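PDB 2VBF: branched-chain alpha-ketoacid decarboxylase, which probably decarboxylates branched-chain and aromatic alpha-keto acids to aldehydes, using thiamine diphosphate and a magnesium ion. Local coordinates for residues A[107-112]-A[420-425]; A[261-265]-A[304-310]; A[478-482]-A[495-500]; A[377-383]-A[549-555]. All coordinates share one frame; numbering follows the deposited sequence.

Contact 1: residues A[107-112]-A[420-425]; sequences AGSYAE and GQPLWG. With TPP (thiamine diphosphate), chain F.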
# COMPACT_ATOMS: atom_id res chain seq x y z
N ALA A 107 0.46 2.49 10.57
CA ALA A 107 1.59 2.03 11.38
C ALA A 107 2.60 3.16 11.62
O ALA A 107 3.09 3.33 12.74
CB ALA A 107 2.28 0.83 10.69
N GLY A 108 2.88 3.95 10.59
CA GLY A 108 3.76 5.12 10.76
C GLY A 108 3.20 6.18 11.69
O GLY A 108 3.94 6.80 12.47
N SER A 109 1.89 6.38 11.62
CA SER A 109 1.21 7.29 12.53
C SER A 109 1.29 6.74 13.97
O SER A 109 1.39 7.51 14.91
CB SER A 109 -0.23 7.50 12.09
OG SER A 109 -0.28 8.14 10.83
N TYR A 110 1.25 5.43 14.12
CA TYR A 110 1.41 4.83 15.46
C TYR A 110 2.85 4.99 15.96
O TYR A 110 3.09 5.43 17.09
CB TYR A 110 1.00 3.35 15.46
CG TYR A 110 0.89 2.81 16.87
CD1 TYR A 110 -0.31 2.89 17.56
CD2 TYR A 110 1.99 2.27 17.52
CE1 TYR A 110 -0.41 2.43 18.88
CE2 TYR A 110 1.90 1.79 18.83
CZ TYR A 110 0.69 1.88 19.49
OH TYR A 110 0.60 1.41 20.79
N ALA A 111 3.80 4.64 15.11
CA ALA A 111 5.22 4.73 15.46
C ALA A 111 5.61 6.15 15.89
O ALA A 111 6.26 6.34 16.92
CB ALA A 111 6.09 4.24 14.31
N GLU A 112 5.23 7.16 15.10
CA GLU A 112 5.63 8.54 15.37
C GLU A 112 4.53 9.32 16.10
O GLU A 112 4.64 10.53 16.30
CB GLU A 112 6.09 9.21 14.08
CG GLU A 112 7.24 8.38 13.43
CD GLU A 112 8.21 9.16 12.57
OE1 GLU A 112 8.05 10.39 12.41
OE2 GLU A 112 9.14 8.50 12.04
N GLY A 420 9.60 15.23 8.92
CA GLY A 420 10.42 14.10 8.52
C GLY A 420 9.98 12.90 9.36
O GLY A 420 9.37 13.06 10.41
N GLN A 421 10.29 11.70 8.88
CA GLN A 421 9.76 10.47 9.47
C GLN A 421 10.92 9.50 9.75
O GLN A 421 10.98 8.42 9.18
CB GLN A 421 8.75 9.86 8.51
CG GLN A 421 7.82 8.81 9.10
CD GLN A 421 7.06 8.04 8.05
OE1 GLN A 421 7.61 7.67 7.00
NE2 GLN A 421 5.78 7.79 8.30
N PRO A 422 11.85 9.89 10.63
CA PRO A 422 13.07 9.07 10.81
C PRO A 422 12.91 7.74 11.53
O PRO A 422 13.78 6.87 11.38
CB PRO A 422 13.97 9.99 11.63
CG PRO A 422 13.04 10.89 12.37
CD PRO A 422 11.87 11.10 11.47
N LEU A 423 11.87 7.58 12.35
CA LEU A 423 11.62 6.29 13.01
C LEU A 423 10.97 5.30 12.04
O LEU A 423 11.52 4.23 11.76
CB LEU A 423 10.76 6.46 14.27
CG LEU A 423 10.28 5.14 14.89
CD1 LEU A 423 11.48 4.20 15.23
CD2 LEU A 423 9.42 5.40 16.14
N TRP A 424 9.78 5.63 11.54
CA TRP A 424 9.10 4.70 10.66
C TRP A 424 9.82 4.63 9.31
O TRP A 424 10.11 3.53 8.82
CB TRP A 424 7.61 5.02 10.52
CG TRP A 424 6.82 3.90 9.88
CD1 TRP A 424 6.05 3.99 8.75
CD2 TRP A 424 6.75 2.53 10.30
NE1 TRP A 424 5.49 2.77 8.46
CE2 TRP A 424 5.91 1.85 9.39
CE3 TRP A 424 7.30 1.81 11.37
CZ2 TRP A 424 5.61 0.49 9.51
CZ3 TRP A 424 7.01 0.47 11.50
CH2 TRP A 424 6.19 -0.18 10.57
N GLY A 425 10.16 5.78 8.75
CA GLY A 425 11.03 5.85 7.58
C GLY A 425 10.53 5.19 6.31
O GLY A 425 11.28 4.49 5.63
N1' TPP F . 10.54 0.78 1.04
C2' TPP F . 9.86 1.62 1.88
CM2 TPP F . 8.36 1.67 1.82
N3' TPP F . 10.57 2.39 2.78
C4' TPP F . 11.95 2.32 2.83
N4' TPP F . 12.58 3.06 3.72
C5' TPP F . 12.65 1.49 1.96
C6' TPP F . 11.93 0.71 1.05
C7' TPP F . 14.16 1.41 1.97
N3 TPP F . 14.78 2.65 1.51
C2 TPP F . 15.25 3.68 2.31
S1 TPP F . 15.90 4.94 1.53
C5 TPP F . 15.64 4.20 0.12
C4 TPP F . 15.02 2.96 0.21
CM4 TPP F . 14.68 2.07 -0.96
C6 TPP F . 16.10 4.91 -1.14
C7 TPP F . 15.46 6.27 -1.38
O7 TPP F . 15.98 6.75 -2.59
PA TPP F . 15.69 8.22 -3.12
O1A TPP F . 14.28 8.65 -2.80
O2A TPP F . 15.98 8.25 -4.61
O3A TPP F . 16.68 9.12 -2.21
PB TPP F . 18.23 9.52 -2.50
O1B TPP F . 19.03 8.97 -1.36
O2B TPP F . 18.26 11.02 -2.48
O3B TPP F . 18.67 8.98 -3.84
O HOH W 1 4.44 9.06 10.62
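With CG anti to its carbonyl carbon (chi1 -56°) and the rest of the chain extended, Glu112 reaches from the end of helix 97-111 to the backbone of 421-424, while Trp424, its CG anti to the backbone N (chi1 -167°), turns its indole back over the last turns of that helix. OE2 of Glu112 takes two successive amides: a fairly straight bond from Trp424 N, 3.0 Å, on the anti lone pair, and a weak, bent one from Leu423 N, 2.9 Å. Its other oxygen, OE1, forms a salt bridge with Arg84, so both oxygens of this buried carboxylate have partners. The indole packs on the helix backbone. Gly108 CA lies over one face, 3.5 Å from the centroid of the five-membered ring, a CH-pi contact; Gly108, without a side chain, lets the ring come this close. Ala107 CB touches CZ2 of the six-membered ring (3.5 Å), and NE1 is hydrogen-bonded to Asn104. A water joins Gly108 O, weakly, to Gln421 NE2, while Gln421 OE1 accepts from Ser426 N. At the end of segment 420-425 Gly425 O accepts from N4' of thiamine diphosphate, 2.7 Å and 169°. The contact thus ties helix 97-111 to the cofactor-binding loop between strand 417-419 and helix 430-440, beside the second subunit, whose His136 is hydrogen-bonded to Trp424 O.

Contact 2: residues A[261-265]-A[304-310]; sequences TLNFG and VKLTDSS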
# COMPACT_ATOMS: atom_id res chain seq x y z
N THR A 261 16.90 19.72 19.73
CA THR A 261 16.01 18.61 19.40
C THR A 261 16.82 17.57 18.65
O THR A 261 17.90 17.85 18.11
CB THR A 261 14.80 19.04 18.52
OG1 THR A 261 15.22 19.25 17.16
CG2 THR A 261 14.14 20.31 19.05
N LEU A 262 16.30 16.35 18.62
CA LEU A 262 16.81 15.34 17.68
C LEU A 262 16.24 15.68 16.31
O LEU A 262 15.39 16.57 16.17
CB LEU A 262 16.36 13.94 18.11
CG LEU A 262 16.63 13.49 19.55
CD1 LEU A 262 16.21 12.04 19.70
CD2 LEU A 262 18.08 13.68 19.93
N ASN A 263 16.65 14.95 15.28
CA ASN A 263 15.99 15.08 13.98
C ASN A 263 14.60 14.41 13.98
O ASN A 263 13.79 14.66 13.08
CB ASN A 263 16.89 14.61 12.84
CG ASN A 263 17.23 13.13 12.91
OD1 ASN A 263 16.42 12.30 13.35
ND2 ASN A 263 18.43 12.78 12.46
N PHE A 264 14.34 13.58 15.00
CA PHE A 264 13.04 12.96 15.27
C PHE A 264 12.35 13.90 16.25
O PHE A 264 12.65 13.89 17.44
CB PHE A 264 13.25 11.58 15.89
CG PHE A 264 11.99 10.77 16.16
CD1 PHE A 264 10.80 10.98 15.48
CD2 PHE A 264 12.06 9.72 17.07
CE1 PHE A 264 9.68 10.16 15.74
CE2 PHE A 264 10.97 8.90 17.33
CZ PHE A 264 9.77 9.13 16.67
N GLY A 265 11.46 14.72 15.72
CA GLY A 265 10.88 15.82 16.45
C GLY A 265 11.46 17.18 16.09
O GLY A 265 11.23 18.14 16.81
N VAL A 304 10.83 12.87 23.94
CA VAL A 304 11.93 12.39 23.10
C VAL A 304 11.99 10.86 23.05
O VAL A 304 11.78 10.20 24.06
CB VAL A 304 13.26 12.93 23.65
CG1 VAL A 304 14.44 12.30 22.92
CG2 VAL A 304 13.29 14.45 23.54
N LYS A 305 12.30 10.30 21.88
CA LYS A 305 12.67 8.90 21.80
C LYS A 305 13.96 8.79 21.02
O LYS A 305 14.07 9.34 19.93
CB LYS A 305 11.58 8.01 21.19
CG LYS A 305 10.35 7.87 22.08
CD LYS A 305 9.38 6.81 21.57
CE LYS A 305 8.20 6.62 22.51
NZ LYS A 305 7.23 5.59 22.03
N LEU A 306 14.91 8.05 21.59
CA LEU A 306 16.23 7.89 21.03
C LEU A 306 16.27 6.68 20.09
O LEU A 306 16.21 5.54 20.53
CB LEU A 306 17.25 7.71 22.16
CG LEU A 306 17.27 8.90 23.14
CD1 LEU A 306 17.83 8.50 24.54
CD2 LEU A 306 18.04 10.06 22.50
N THR A 307 16.36 6.96 18.79
CA THR A 307 16.30 5.92 17.75
C THR A 307 17.61 5.91 16.95
O THR A 307 18.41 6.85 17.04
CB THR A 307 15.09 6.12 16.78
OG1 THR A 307 15.35 7.18 15.85
CG2 THR A 307 13.78 6.39 17.56
N ASP A 308 17.84 4.88 16.13
CA ASP A 308 19.12 4.81 15.40
C ASP A 308 19.41 6.06 14.55
O ASP A 308 20.49 6.65 14.65
CB ASP A 308 19.30 3.50 14.58
CG ASP A 308 18.24 3.27 13.50
OD1 ASP A 308 17.19 3.95 13.48
OD2 ASP A 308 18.48 2.36 12.65
N SER A 309 18.43 6.49 13.75
CA SER A 309 18.63 7.59 12.80
C SER A 309 18.72 8.98 13.45
O SER A 309 19.18 9.93 12.81
CB SER A 309 17.53 7.60 11.74
OG SER A 309 17.45 6.35 11.08
N SER A 310 18.26 9.08 14.69
CA SER A 310 18.21 10.34 15.44
C SER A 310 19.26 10.43 16.55
O SER A 310 19.29 11.41 17.32
CB SER A 310 16.81 10.54 16.05
OG SER A 310 16.44 9.47 16.90
O HOH W 2 19.05 13.65 15.71
O HOH W 3 11.80 12.32 19.69
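Ser310 O and Asn263 N are joined by a water that lies 2.8 Å from each, and beside this bridge Asn263 ND2 gives a nearly straight hydrogen bond to Ser309 O (3.0 Å, 170°). The central domain has a Rossmann-like alpha/beta fold, and the two segments are loops at the C-terminal ends of its parallel strands 259-261 and 298-302. Ser309 O lies almost in the amide plane of Asn263, although the donor is tilted out of the carbonyl plane of Ser309. Placing CG between the backbone N and carbonyl carbon (chi1 63°) brings the amide across to this partner. Its other end is less well served: Asn263 OD1 rests against Ser310 CB and is buried with no polar partner. A second water links Phe264 O to Lys305 N. Much of the remaining contact is apolar. Leu262 CD1 fits among Val304 CG1 (3.7 Å), Leu306 CD2 and the carbonyl of Lys305, and the leucine side chain crosses that of Val304 at about a right angle. The Phe264 ring presents its edge to Lys305 O and meets Thr307 CG2, with CE2 near Lys305 CB; beyond the segments it stacks with His237. The 304-310 loop is braced from within, as Ser310 OG donates to Thr307 OG1 at 2.7 Å while Ser310 CB packs against Phe264 CB.

Contact 3: residues A[478-482]-A[495-500]; sequences NNDGY and YNDIPM. With MG (magnesium ion), chain E; TPP (thiamine diphosphate), chain F.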
# COMPACT_ATOMS: atom_id res chain seq x y z
N ASN A 478 16.68 14.19 -8.64
CA ASN A 478 16.99 13.17 -9.61
C ASN A 478 18.49 12.90 -9.56
O ASN A 478 19.29 13.66 -10.15
CB ASN A 478 16.55 13.61 -11.01
CG ASN A 478 16.95 12.62 -12.08
OD1 ASN A 478 17.66 11.65 -11.81
ND2 ASN A 478 16.52 12.86 -13.31
N ASN A 479 18.87 11.84 -8.85
CA ASN A 479 20.26 11.37 -8.82
C ASN A 479 20.38 9.94 -9.37
O ASN A 479 21.28 9.19 -8.99
CB ASN A 479 20.89 11.51 -7.43
CG ASN A 479 20.06 10.87 -6.37
OD1 ASN A 479 19.18 10.07 -6.68
ND2 ASN A 479 20.28 11.24 -5.12
N ASP A 480 19.47 9.60 -10.28
CA ASP A 480 19.54 8.35 -11.02
C ASP A 480 19.54 7.13 -10.08
O ASP A 480 20.35 6.21 -10.24
CB ASP A 480 20.79 8.36 -11.92
CG ASP A 480 20.78 7.25 -12.97
OD1 ASP A 480 19.68 6.78 -13.36
OD2 ASP A 480 21.90 6.87 -13.38
N GLY A 481 18.59 7.11 -9.13
CA GLY A 481 18.37 5.96 -8.24
C GLY A 481 18.46 6.22 -6.74
O GLY A 481 18.28 7.36 -6.28
N TYR A 482 18.77 5.16 -5.99
CA TYR A 482 18.69 5.15 -4.53
C TYR A 482 20.05 5.45 -3.92
O TYR A 482 20.80 4.53 -3.54
CB TYR A 482 18.20 3.80 -3.98
CG TYR A 482 16.86 3.25 -4.44
CD1 TYR A 482 15.73 4.05 -4.61
CD2 TYR A 482 16.71 1.88 -4.66
CE1 TYR A 482 14.50 3.49 -4.97
CE2 TYR A 482 15.49 1.32 -5.03
CZ TYR A 482 14.39 2.13 -5.20
OH TYR A 482 13.17 1.59 -5.57
N TYR A 495 20.18 -3.25 -8.33
CA TYR A 495 18.97 -3.05 -7.55
C TYR A 495 18.84 -1.63 -7.01
O TYR A 495 17.77 -1.25 -6.52
CB TYR A 495 18.82 -4.09 -6.43
CG TYR A 495 19.99 -4.21 -5.48
CD1 TYR A 495 20.29 -3.21 -4.54
CD2 TYR A 495 20.79 -5.34 -5.50
CE1 TYR A 495 21.36 -3.34 -3.68
CE2 TYR A 495 21.84 -5.49 -4.62
CZ TYR A 495 22.14 -4.48 -3.71
OH TYR A 495 23.20 -4.63 -2.84
N ASN A 496 19.93 -0.84 -7.06
CA ASN A 496 19.89 0.56 -6.61
C ASN A 496 19.55 1.50 -7.75
O ASN A 496 19.35 2.71 -7.55
CB ASN A 496 21.19 0.93 -5.89
CG ASN A 496 21.23 0.42 -4.47
OD1 ASN A 496 20.17 0.28 -3.83
ND2 ASN A 496 22.42 0.12 -3.95
N ASP A 497 19.45 0.94 -8.95
CA ASP A 497 18.97 1.66 -10.13
C ASP A 497 17.44 1.61 -10.20
O ASP A 497 16.82 0.62 -9.80
CB ASP A 497 19.54 1.05 -11.41
CG ASP A 497 21.03 1.25 -11.55
OD1 ASP A 497 21.51 2.37 -11.29
OD2 ASP A 497 21.71 0.29 -11.96
N ILE A 498 16.84 2.68 -10.72
CA ILE A 498 15.41 2.75 -11.01
C ILE A 498 15.19 3.25 -12.43
O ILE A 498 16.07 3.90 -13.01
CB ILE A 498 14.67 3.68 -10.02
CG1 ILE A 498 15.08 5.16 -10.24
CG2 ILE A 498 14.93 3.23 -8.59
CD1 ILE A 498 14.58 6.13 -9.16
N PRO A 499 14.02 2.96 -13.01
CA PRO A 499 13.71 3.52 -14.33
C PRO A 499 13.66 5.06 -14.25
O PRO A 499 13.04 5.60 -13.34
CB PRO A 499 12.34 2.91 -14.66
CG PRO A 499 12.20 1.73 -13.76
CD PRO A 499 12.91 2.11 -12.52
N MET A 500 14.35 5.77 -15.15
CA MET A 500 14.33 7.23 -15.07
C MET A 500 13.12 7.80 -15.80
O MET A 500 12.98 7.68 -17.02
CB MET A 500 15.62 7.90 -15.57
CG MET A 500 15.70 9.43 -15.17
SD MET A 500 17.20 10.24 -15.72
CE MET A 500 18.35 9.48 -14.57
MG MG E . 17.54 9.17 -5.64
N1' TPP F . 10.54 0.78 1.04
C2' TPP F . 9.86 1.62 1.88
CM2 TPP F . 8.36 1.67 1.82
N3' TPP F . 10.57 2.39 2.78
C4' TPP F . 11.95 2.32 2.83
N4' TPP F . 12.58 3.06 3.72
C5' TPP F . 12.65 1.49 1.96
C6' TPP F . 11.93 0.71 1.05
C7' TPP F . 14.16 1.41 1.97
N3 TPP F . 14.78 2.65 1.51
C2 TPP F . 15.25 3.68 2.31
S1 TPP F . 15.90 4.94 1.53
C5 TPP F . 15.64 4.20 0.12
C4 TPP F . 15.02 2.96 0.21
CM4 TPP F . 14.68 2.07 -0.96
C6 TPP F . 16.10 4.91 -1.14
C7 TPP F . 15.46 6.27 -1.38
O7 TPP F . 15.98 6.75 -2.59
PA TPP F . 15.69 8.22 -3.12
O1A TPP F . 14.28 8.65 -2.80
O2A TPP F . 15.98 8.25 -4.61
O3A TPP F . 16.68 9.12 -2.21
PB TPP F . 18.23 9.52 -2.50
O1B TPP F . 19.03 8.97 -1.36
O2B TPP F . 18.26 11.02 -2.48
O3B TPP F . 18.67 8.98 -3.84
O HOH W 4 16.94 6.58 -12.73
O HOH W 5 19.17 4.19 -12.06
O HOH W 6 17.03 11.10 -4.94
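Tyr482 N donates a straight hydrogen bond to Asn496 O (3.0 Å, 168°), in the carbonyl plane, and so fixes the start of helix 483-488 against the loop that follows it. The preceding residues bind the metal: Asn479 OD1 (2.1 Å) and Gly481 O (2.0 Å) coordinate magnesium, joined by Asp452, two diphosphate oxygens and a water. Asn479 ND2 also donates to the cofactor's O3B and, weakly, O2B. Asn478 OD1 accepts from Asp480 N in an Asx turn; its ND2 is hydrogen-bonded to Glu546 and makes a weak, long hydrogen bond to Met500 SD. Two waters lie within bonding distance of Asp480 OD1 and of Ile498 O or N, though they cannot serve every acceptor at once, while OD2 pairs with Lys551. Asn496 ND2 is held by the carbonyls of His489 and Gly490, whereas its OD1, in plane at the Tyr482 ring edge, is buried without a polar partner. That ring is sandwiched: Ile498 CG2 lies 3.9 Å from its centroid over one face, and CM4 of the thiazolium lies over the opposite face. A serine in place of Tyr482 would probably open a gap between Ile498 and the cofactor, leaving both without this packing. Because Gly481 supplies a metal ligand just before the amide bound to Asn496, Asn496 acts as a second-shell residue, probably steadying the magnesium-diphosphate site.

Contact 4: residues A[377-383]-A[549-555]; sequences LSQDRLW and LEKEDAP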
# COMPACT_ATOMS: atom_id res chain seq x y z
N LEU A 377 25.12 21.66 -9.39
CA LEU A 377 24.61 21.45 -8.03
C LEU A 377 25.28 20.28 -7.34
O LEU A 377 25.44 19.20 -7.92
CB LEU A 377 23.11 21.18 -8.06
CG LEU A 377 22.16 22.31 -7.74
CD1 LEU A 377 20.73 21.75 -7.80
CD2 LEU A 377 22.44 22.95 -6.38
N SER A 378 25.67 20.50 -6.09
CA SER A 378 26.18 19.45 -5.22
C SER A 378 25.32 19.42 -3.97
O SER A 378 24.67 20.42 -3.61
CB SER A 378 27.64 19.72 -4.85
OG SER A 378 27.75 20.88 -4.04
N GLN A 379 25.31 18.27 -3.30
CA GLN A 379 24.46 18.08 -2.13
C GLN A 379 24.75 19.08 -1.02
O GLN A 379 23.85 19.76 -0.55
CB GLN A 379 24.58 16.65 -1.60
CG GLN A 379 23.89 15.61 -2.47
CD GLN A 379 22.41 15.45 -2.17
OE1 GLN A 379 21.91 16.00 -1.19
NE2 GLN A 379 21.71 14.70 -3.02
N ASP A 380 26.00 19.19 -0.60
CA ASP A 380 26.34 20.09 0.50
C ASP A 380 25.95 21.55 0.22
O ASP A 380 25.37 22.22 1.08
CB ASP A 380 27.82 19.97 0.86
CG ASP A 380 28.16 18.64 1.50
OD1 ASP A 380 27.27 18.04 2.17
OD2 ASP A 380 29.30 18.17 1.34
N ARG A 381 26.23 22.02 -1.00
CA ARG A 381 25.84 23.37 -1.41
C ARG A 381 24.33 23.54 -1.52
O ARG A 381 23.80 24.61 -1.21
CB ARG A 381 26.51 23.74 -2.74
CG ARG A 381 28.04 23.82 -2.65
CD ARG A 381 28.51 25.12 -2.00
NE ARG A 381 28.23 26.27 -2.85
CZ ARG A 381 28.46 27.53 -2.51
NH1 ARG A 381 28.96 27.82 -1.31
NH2 ARG A 381 28.17 28.50 -3.36
N LEU A 382 23.63 22.50 -1.98
CA LEU A 382 22.18 22.53 -2.06
C LEU A 382 21.57 22.88 -0.71
O LEU A 382 20.71 23.77 -0.63
CB LEU A 382 21.62 21.18 -2.55
CG LEU A 382 20.10 21.00 -2.50
CD1 LEU A 382 19.34 22.05 -3.31
CD2 LEU A 382 19.70 19.60 -2.98
N TRP A 383 22.00 22.20 0.35
CA TRP A 383 21.36 22.40 1.67
C TRP A 383 21.76 23.74 2.27
O TRP A 383 20.97 24.34 2.99
CB TRP A 383 21.57 21.20 2.61
CG TRP A 383 21.12 19.96 1.93
CD1 TRP A 383 21.90 18.93 1.52
CD2 TRP A 383 19.80 19.69 1.43
NE1 TRP A 383 21.15 18.00 0.85
CE2 TRP A 383 19.86 18.44 0.78
CE3 TRP A 383 18.57 20.36 1.50
CZ2 TRP A 383 18.74 17.85 0.19
CZ3 TRP A 383 17.45 19.78 0.91
CH2 TRP A 383 17.55 18.53 0.27
N LEU A 549 21.38 15.82 -9.72
CA LEU A 549 22.57 15.63 -8.90
C LEU A 549 23.19 14.27 -9.20
O LEU A 549 22.52 13.37 -9.70
CB LEU A 549 22.23 15.77 -7.41
CG LEU A 549 22.04 17.23 -6.97
CD1 LEU A 549 20.56 17.61 -6.92
CD2 LEU A 549 22.73 17.51 -5.64
N GLU A 550 24.48 14.13 -8.90
CA GLU A 550 25.20 12.89 -9.20
C GLU A 550 24.82 11.79 -8.23
O GLU A 550 24.60 12.03 -7.04
CB GLU A 550 26.71 13.12 -9.17
CG GLU A 550 27.21 14.15 -10.17
CD GLU A 550 26.96 13.76 -11.62
OE1 GLU A 550 27.01 12.54 -11.93
OE2 GLU A 550 26.73 14.66 -12.46
N LYS A 551 24.73 10.56 -8.73
CA LYS A 551 24.37 9.42 -7.89
C LYS A 551 25.36 9.17 -6.74
O LYS A 551 24.98 8.67 -5.68
CB LYS A 551 24.19 8.16 -8.74
CG LYS A 551 25.44 7.57 -9.32
CD LYS A 551 25.14 6.25 -10.04
CE LYS A 551 24.20 6.47 -11.21
NZ LYS A 551 23.95 5.24 -11.99
N GLU A 552 26.62 9.54 -6.96
CA GLU A 552 27.69 9.33 -5.98
C GLU A 552 27.73 10.41 -4.90
O GLU A 552 28.45 10.28 -3.91
CB GLU A 552 29.06 9.30 -6.66
CG GLU A 552 29.20 8.22 -7.72
CD GLU A 552 28.75 8.64 -9.12
OE1 GLU A 552 28.28 9.78 -9.31
OE2 GLU A 552 28.89 7.80 -10.03
N ASP A 553 26.95 11.47 -5.10
CA ASP A 553 26.97 12.63 -4.21
C ASP A 553 25.98 12.45 -3.05
O ASP A 553 24.80 12.21 -3.26
CB ASP A 553 26.62 13.87 -5.01
CG ASP A 553 26.82 15.17 -4.24
OD1 ASP A 553 27.44 15.18 -3.16
OD2 ASP A 553 26.32 16.20 -4.75
N ALA A 554 26.50 12.56 -1.83
CA ALA A 554 25.67 12.49 -0.63
C ALA A 554 26.09 13.59 0.34
O ALA A 554 27.28 13.91 0.43
CB ALA A 554 25.83 11.14 0.03
N PRO A 555 25.13 14.17 1.08
CA PRO A 555 25.48 15.21 2.05
C PRO A 555 26.38 14.63 3.14
O PRO A 555 26.30 13.44 3.45
CB PRO A 555 24.12 15.63 2.62
CG PRO A 555 23.25 14.48 2.40
CD PRO A 555 23.69 13.87 1.10
O HOH W 7 25.97 16.19 -7.51
O HOH W 8 22.91 12.79 -4.98
O HOH W 9 28.10 17.54 -1.81
O HOH W 10 29.37 15.49 1.02
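Asp553 OD2 accepts from Gln379 N, the first amide of helix 379-389, at 2.7 Å, on the syn side and 27° out of the carboxylate plane. Around this bond the packing is close. Leu549 CD2 lies against Ser378 C and Gln379 N (3.6 Å), and the leucine meets the Gln379 side chain at about a right angle. Bent at chi2 (-85°), Gln379 curls beside Pro555, its OE1 3.6 Å from Pro555 CD, and accepts from Trp383 NE1 one turn on; NE2 donates to a water shared by Glu550 O and Asp553 O and, weakly, to Thr402. Shortening Gln379 to an alanine would probably leave Trp383 NE1 and this water each without a partner and open a gap between Leu549 and Pro555. Toward the Asp553 carboxylate and Asp380 the contact is looser, with several waters between the segments. One ties Leu377 O and Glu550 N to Asp553 OD2; another joins Asp380 N to Asp553 OD1; a third connects Asp380 OD2, which also pairs with Lys556, to Ala554 O. Glu550 and Glu552 of the type I turn are exposed. The contact thus sets the N-terminus of helix 379-389 against the link from strand 542-548 to helix 556-568, with Ile477 of strand 473-478 touching both segments.

In the fold
Contacts 1 and 2 lie toward the middle of the chain and are buried; they touch where Phe264 packs on Glu112, Pro422 and Leu423, so the central domain meets the junction of the other two there. Contact 4 is also buried but lies about 25 Å from the chain's centre, and contact 3, about as far from the centre, is only partly buried. These two adjoin through the Asp480–Lys551 salt bridge and a probable backbone hydrogen bond from Leu549 N to Asn478 O. The chemistry of the four contacts differs: a carboxylate binding loop amides in contact 1, apolar packing with water bridges in contact 2, metal coordination in contact 3, a carboxylate bonded to a helix-start amide in contact 4. Contacts 1 and 3 hold opposite ends of the same cofactor.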